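Local coordinates for peptidyl tryptophan dihydroxylase (Pseudomonas putida, PDB 7CTQ), which uses bound FAD as a flavoprotein monooxygenase to dihydroxylate a peptidyl tryptophan, a step essential for building the tryptophylquinone cofactor of quinohemoprotein amine dehydrogenase, at residues 25-36 / 105-114. Sequence-based numbering, arbitrary orientation.
Sequences RRLGYAVTVVSE and AGVSVVEGRV. With FAD (flavin-adenine dinucleotide), chain C.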
loop_
_atom_site.group_PDB
_atom_site.type_symbol
_atom_site.label_atom_id
_atom_site.label_comp_id
_atom_site.label_asym_id
_atom_site.label_seq_id
_atom_site.Cartn_x
_atom_site.Cartn_y
_atom_site.Cartn_z
ATOM N N ARG A 25 -0.579 -1.427 -20.290
ATOM C CA ARG A 25 0.010 -0.896 -21.521
ATOM C C ARG A 25 1.256 -1.675 -21.936
ATOM O O ARG A 25 1.412 -2.045 -23.106
ATOM C CB ARG A 25 0.353 0.582 -21.331
ATOM C CG ARG A 25 -0.864 1.484 -21.258
ATOM C CD ARG A 25 -1.663 1.400 -22.551
ATOM N NE ARG A 25 -0.971 2.058 -23.656
ATOM C CZ ARG A 25 -0.996 1.634 -24.916
ATOM N NH1 ARG A 25 -1.689 0.544 -25.243
ATOM N NH2 ARG A 25 -0.328 2.308 -25.848
ATOM N N ARG A 26 2.167 -1.918 -20.985
ATOM C CA ARG A 26 3.392 -2.646 -21.299
ATOM C C ARG A 26 3.119 -4.087 -21.705
ATOM O O ARG A 26 3.939 -4.682 -22.416
ATOM C CB ARG A 26 4.343 -2.611 -20.105
ATOM C CG ARG A 26 4.619 -1.190 -19.607
ATOM C CD ARG A 26 6.011 -1.071 -19.006
ATOM N NE ARG A 26 6.307 -2.206 -18.140
ATOM C CZ ARG A 26 7.514 -2.486 -17.660
ATOM N NH1 ARG A 26 8.551 -1.712 -17.966
ATOM N NH2 ARG A 26 7.677 -3.543 -16.872
ATOM N N LEU A 27 2.000 -4.667 -21.266
ATOM C CA LEU A 27 1.610 -5.986 -21.745
ATOM C C LEU A 27 0.926 -5.928 -23.102
ATOM O O LEU A 27 0.695 -6.981 -23.705
ATOM C CB LEU A 27 0.688 -6.672 -20.730
ATOM C CG LEU A 27 1.368 -7.128 -19.435
ATOM C CD1 LEU A 27 0.383 -7.880 -18.532
ATOM C CD2 LEU A 27 2.602 -7.982 -19.757
ATOM N N GLY A 28 0.596 -4.734 -23.582
ATOM C CA GLY A 28 -0.011 -4.556 -24.880
ATOM C C GLY A 28 -1.491 -4.234 -24.866
ATOM O O GLY A 28 -2.134 -4.332 -25.917
ATOM N N TYR A 29 -2.047 -3.851 -23.724
ATOM C CA TYR A 29 -3.481 -3.654 -23.584
ATOM C C TYR A 29 -3.848 -2.195 -23.787
ATOM O O TYR A 29 -3.150 -1.299 -23.310
ATOM C CB TYR A 29 -3.962 -4.106 -22.206
ATOM C CG TYR A 29 -4.057 -5.596 -22.070
ATOM C CD1 TYR A 29 -5.117 -6.297 -22.629
ATOM C CD2 TYR A 29 -3.080 -6.307 -21.396
ATOM C CE1 TYR A 29 -5.208 -7.667 -22.508
ATOM C CE2 TYR A 29 -3.156 -7.677 -21.275
ATOM C CZ TYR A 29 -4.223 -8.351 -21.823
ATOM O OH TYR A 29 -4.287 -9.716 -21.691
ATOM N N ALA A 30 -4.957 -1.969 -24.488
ATOM C CA ALA A 30 -5.601 -0.662 -24.487
ATOM C C ALA A 30 -6.289 -0.454 -23.143
ATOM O O ALA A 30 -6.955 -1.362 -22.635
ATOM C CB ALA A 30 -6.611 -0.566 -25.632
ATOM N N VAL A 31 -6.114 0.730 -22.556
ATOM C CA VAL A 31 -6.561 0.996 -21.191
ATOM C C VAL A 31 -7.170 2.387 -21.112
ATOM O O VAL A 31 -6.607 3.348 -21.644
ATOM C CB VAL A 31 -5.397 0.885 -20.183
ATOM C CG1 VAL A 31 -5.886 1.153 -18.766
ATOM C CG2 VAL A 31 -4.705 -0.474 -20.289
ATOM N N THR A 32 -8.301 2.495 -20.416
ATOM C CA THR A 32 -8.940 3.770 -20.106
ATOM C C THR A 32 -9.055 3.919 -18.594
ATOM O O THR A 32 -9.468 2.980 -17.906
ATOM C CB THR A 32 -10.333 3.862 -20.749
ATOM O OG1 THR A 32 -10.213 3.834 -22.177
ATOM C CG2 THR A 32 -11.048 5.142 -20.320
ATOM N N VAL A 33 -8.702 5.090 -18.080
ATOM C CA VAL A 33 -8.801 5.385 -16.655
ATOM C C VAL A 33 -9.845 6.473 -16.456
ATOM O O VAL A 33 -9.868 7.465 -17.191
ATOM C CB VAL A 33 -7.441 5.815 -16.066
ATOM C CG1 VAL A 33 -7.598 6.302 -14.636
ATOM C CG2 VAL A 33 -6.449 4.662 -16.122
ATOM N N VAL A 34 -10.714 6.280 -15.466
ATOM C CA VAL A 34 -11.695 7.274 -15.045
ATOM C C VAL A 34 -11.351 7.692 -13.627
ATOM O O VAL A 34 -11.099 6.832 -12.774
ATOM C CB VAL A 34 -13.131 6.725 -15.103
ATOM C CG1 VAL A 34 -14.134 7.821 -14.766
ATOM C CG2 VAL A 34 -13.412 6.119 -16.462
ATOM N N SER A 35 -11.357 8.997 -13.365
ATOM C CA SER A 35 -11.044 9.471 -12.023
ATOM C C SER A 35 -11.446 10.930 -11.895
ATOM O O SER A 35 -11.613 11.639 -12.893
ATOM C CB SER A 35 -9.560 9.303 -11.691
ATOM O OG SER A 35 -9.201 10.045 -10.538
ATOM N N GLU A 36 -11.579 11.370 -10.648
ATOM C CA GLU A 36 -11.978 12.732 -10.336
ATOM C C GLU A 36 -10.746 13.624 -10.213
ATOM O O GLU A 36 -9.696 13.196 -9.725
ATOM C CB GLU A 36 -12.801 12.769 -9.047
ATOM C CG GLU A 36 -13.102 14.166 -8.529
ATOM C CD GLU A 36 -14.431 14.246 -7.810
ATOM O OE1 GLU A 36 -15.318 13.422 -8.116
ATOM O OE2 GLU A 36 -14.592 15.130 -6.942
ATOM N N ALA A 105 1.751 7.444 -21.612
ATOM C CA ALA A 105 1.827 6.005 -21.836
ATOM C C ALA A 105 0.740 5.491 -22.771
ATOM O O ALA A 105 0.663 4.278 -23.002
ATOM C CB ALA A 105 1.750 5.261 -20.500
ATOM N N GLY A 106 -0.097 6.369 -23.310
ATOM C CA GLY A 106 -1.168 5.920 -24.175
ATOM C C GLY A 106 -2.408 5.464 -23.443
ATOM O O GLY A 106 -3.069 4.515 -23.883
ATOM N N VAL A 107 -2.745 6.112 -22.332
ATOM C CA VAL A 107 -3.925 5.778 -21.543
ATOM C C VAL A 107 -4.925 6.918 -21.667
ATOM O O VAL A 107 -4.574 8.084 -21.443
ATOM C CB VAL A 107 -3.569 5.525 -20.066
ATOM C CG1 VAL A 107 -4.837 5.288 -19.247
ATOM C CG2 VAL A 107 -2.588 4.353 -19.931
ATOM N N SER A 108 -6.166 6.581 -22.017
ATOM C CA SER A 108 -7.256 7.550 -21.982
ATOM C C SER A 108 -7.571 7.910 -20.537
ATOM O O SER A 108 -7.697 7.028 -19.685
ATOM C CB SER A 108 -8.504 6.983 -22.660
ATOM O OG SER A 108 -8.175 6.172 -23.777
ATOM N N VAL A 109 -7.697 9.203 -20.257
ATOM C CA VAL A 109 -8.003 9.694 -18.909
ATOM C C VAL A 109 -9.311 10.467 -19.001
ATOM O O VAL A 109 -9.329 11.664 -19.301
ATOM C CB VAL A 109 -6.886 10.562 -18.326
ATOM C CG1 VAL A 109 -7.146 10.847 -16.851
ATOM C CG2 VAL A 109 -5.552 9.876 -18.504
ATOM N N VAL A 110 -10.418 9.780 -18.728
ATOM C CA VAL A 110 -11.750 10.375 -18.731
ATOM C C VAL A 110 -11.991 10.943 -17.336
ATOM O O VAL A 110 -12.233 10.197 -16.387
ATOM C CB VAL A 110 -12.824 9.354 -19.110
ATOM C CG1 VAL A 110 -14.217 9.936 -18.920
ATOM C CG2 VAL A 110 -12.610 8.848 -20.536
ATOM N N GLU A 111 -11.917 12.267 -17.205
ATOM C CA GLU A 111 -12.236 12.886 -15.926
ATOM C C GLU A 111 -13.713 12.674 -15.617
ATOM O O GLU A 111 -14.549 12.557 -16.517
ATOM C CB GLU A 111 -11.878 14.378 -15.931
ATOM C CG GLU A 111 -11.634 14.977 -14.534
ATOM C CD GLU A 111 -12.905 15.336 -13.774
ATOM O OE1 GLU A 111 -12.789 15.749 -12.600
ATOM O OE2 GLU A 111 -14.010 15.255 -14.353
ATOM N N GLY A 112 -14.025 12.575 -14.332
ATOM C CA GLY A 112 -15.399 12.453 -13.875
ATOM C C GLY A 112 -15.550 11.574 -12.650
ATOM O O GLY A 112 -14.813 10.608 -12.448
ATOM N N ARG A 113 -16.525 11.915 -11.809
ATOM C CA ARG A 113 -16.860 11.077 -10.667
ATOM C C ARG A 113 -17.750 9.926 -11.117
ATOM O O ARG A 113 -18.707 10.128 -11.873
ATOM C CB ARG A 113 -17.562 11.886 -9.577
ATOM C CG ARG A 113 -18.175 11.011 -8.500
ATOM C CD ARG A 113 -18.135 11.669 -7.134
ATOM N NE ARG A 113 -19.226 12.621 -6.970
ATOM C CZ ARG A 113 -19.420 13.360 -5.882
ATOM N NH1 ARG A 113 -20.443 14.204 -5.830
ATOM N NH2 ARG A 113 -18.593 13.255 -4.848
ATOM N N VAL A 114 -17.431 8.719 -10.658
ATOM C CA VAL A 114 -18.248 7.552 -10.966
ATOM C C VAL A 114 -19.478 7.560 -10.072
ATOM O O VAL A 114 -19.370 7.688 -8.846
ATOM C CB VAL A 114 -17.442 6.253 -10.789
ATOM C CG1 VAL A 114 -18.279 5.055 -11.231
ATOM C CG2 VAL A 114 -16.138 6.318 -11.574
HETATM P PA FAD C . -5.718 7.065 -3.905
HETATM O O1A FAD C . -4.364 7.659 -3.910
HETATM O O2A FAD C . -6.589 7.559 -2.759
HETATM O O5B FAD C . -6.355 7.251 -5.319
HETATM C C5B FAD C . -7.778 7.149 -5.524
HETATM C C4B FAD C . -8.114 8.072 -6.665
HETATM O O4B FAD C . -9.483 7.842 -7.071
HETATM C C3B FAD C . -7.996 9.570 -6.367
HETATM O O3B FAD C . -7.464 10.256 -7.497
HETATM C C2B FAD C . -9.442 9.974 -6.050
HETATM O O2B FAD C . -9.733 11.332 -6.376
HETATM C C1B FAD C . -10.207 9.052 -6.999
HETATM N N9A FAD C . -11.591 8.755 -6.657
HETATM C C8A FAD C . -12.147 8.537 -5.428
HETATM N N7A FAD C . -13.432 8.278 -5.448
HETATM C C5A FAD C . -13.749 8.367 -6.791
HETATM C C6A FAD C . -14.961 8.223 -7.496
HETATM N N6A FAD C . -16.129 7.946 -6.917
HETATM N N1A FAD C . -14.937 8.367 -8.847
HETATM C C2A FAD C . -13.772 8.645 -9.438
HETATM N N3A FAD C . -12.570 8.804 -8.871
HETATM C C4A FAD C . -12.623 8.650 -7.544
HETATM N N1 FAD C . 1.197 7.512 2.196
HETATM C C2 FAD C . 2.494 7.940 2.132
HETATM O O2 FAD C . 3.290 7.477 1.314
HETATM N N3 FAD C . 2.934 8.924 2.993
HETATM C C4 FAD C . 2.176 9.558 3.956
HETATM O O4 FAD C . 2.677 10.434 4.659
HETATM C C4X FAD C . 0.802 9.098 4.021
HETATM N N5 FAD C . 0.016 9.641 4.912
HETATM C C5X FAD C . -1.297 9.201 4.976
HETATM C C6 FAD C . -2.150 9.764 5.927
HETATM C C7 FAD C . -3.471 9.345 6.042
HETATM C C7M FAD C . -4.364 9.977 7.077
HETATM C C8 FAD C . -3.955 8.338 5.191
HETATM C C8M FAD C . -5.382 7.869 5.282
HETATM C C9 FAD C . -3.110 7.778 4.239
HETATM C C9A FAD C . -1.788 8.196 4.130
HETATM N N10 FAD C . -0.911 7.650 3.171
HETATM C C10 FAD C . 0.403 8.068 3.100
HETATM C "C1'" FAD C . -1.358 6.566 2.294
HETATM C "C2'" FAD C . -1.623 6.991 0.858
HETATM O "O2'" FAD C . -2.476 8.134 0.801
HETATM C "C3'" FAD C . -2.280 5.819 0.132
HETATM O "O3'" FAD C . -1.530 4.649 0.434
HETATM C "C4'" FAD C . -2.371 5.945 -1.386
HETATM O "O4'" FAD C . -2.754 7.267 -1.776
HETATM C "C5'" FAD C . -3.336 4.931 -1.951
HETATM O "O5'" FAD C . -3.237 4.955 -3.383
HETATM P P FAD C . -4.450 4.559 -4.277
HETATM O O1P FAD C . -4.812 3.109 -3.922
HETATM O O2P FAD C . -4.165 4.847 -5.710
HETATM O O3P FAD C . -5.618 5.490 -3.740
#
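R25 turns CG anti to its carbonyl carbon (chi1 -71°) and bends again at chi2 and chi3, a fold that slides its chain past V107 and delivers NE to the carbonyl of A105. The contact belongs to the Rossmann-type, FAD-binding sheet: strand 31-35 runs parallel to strand 108-111 and has strand 8-11 as its other neighbour. Ahead of the strand pairing, where helix 15-27 ends, R25 NE gives A105 O a bond of 2.8 Å, with the oxygen in the guanidinium plane. The N-H...O angle of 174° makes it nearly straight. NH1 grips Y29 O in the same plane, so two carbonyls fix the rotation of the group while G106 O lies over one face. Cut back to an alanine, this position would probably leave the carbonyls of A105 and Y29 without the guanidinium that joins them and open a gap beside V107 CG2.

Backbone bonds then alternate along the strands. V33 N donates to S108 O at 2.7 Å, V33 O accepts V110 N, and S35 O accepts G112 N. On the face V33 shares with V109, V33 CG2 meets V107 CG1 at 3.6 Å; V109 and V107 also touch helix 91-104, which packs on this side. V34 points to the other face, where its CG1 meets V114 CG2 at 4.1 Å.

Around the end of strand 31-35, S35, E36 and G112 to V114 line the adenosine part of the FAD pocket. E36 and R113 lie side by side, but their planes are 58° apart and no N-H points across; R39 and D128 are their respective salt-bridge partners. The backbone bonds the adenine directly: V114 N donates to FAD N1A at 3.1 Å, nearly straight.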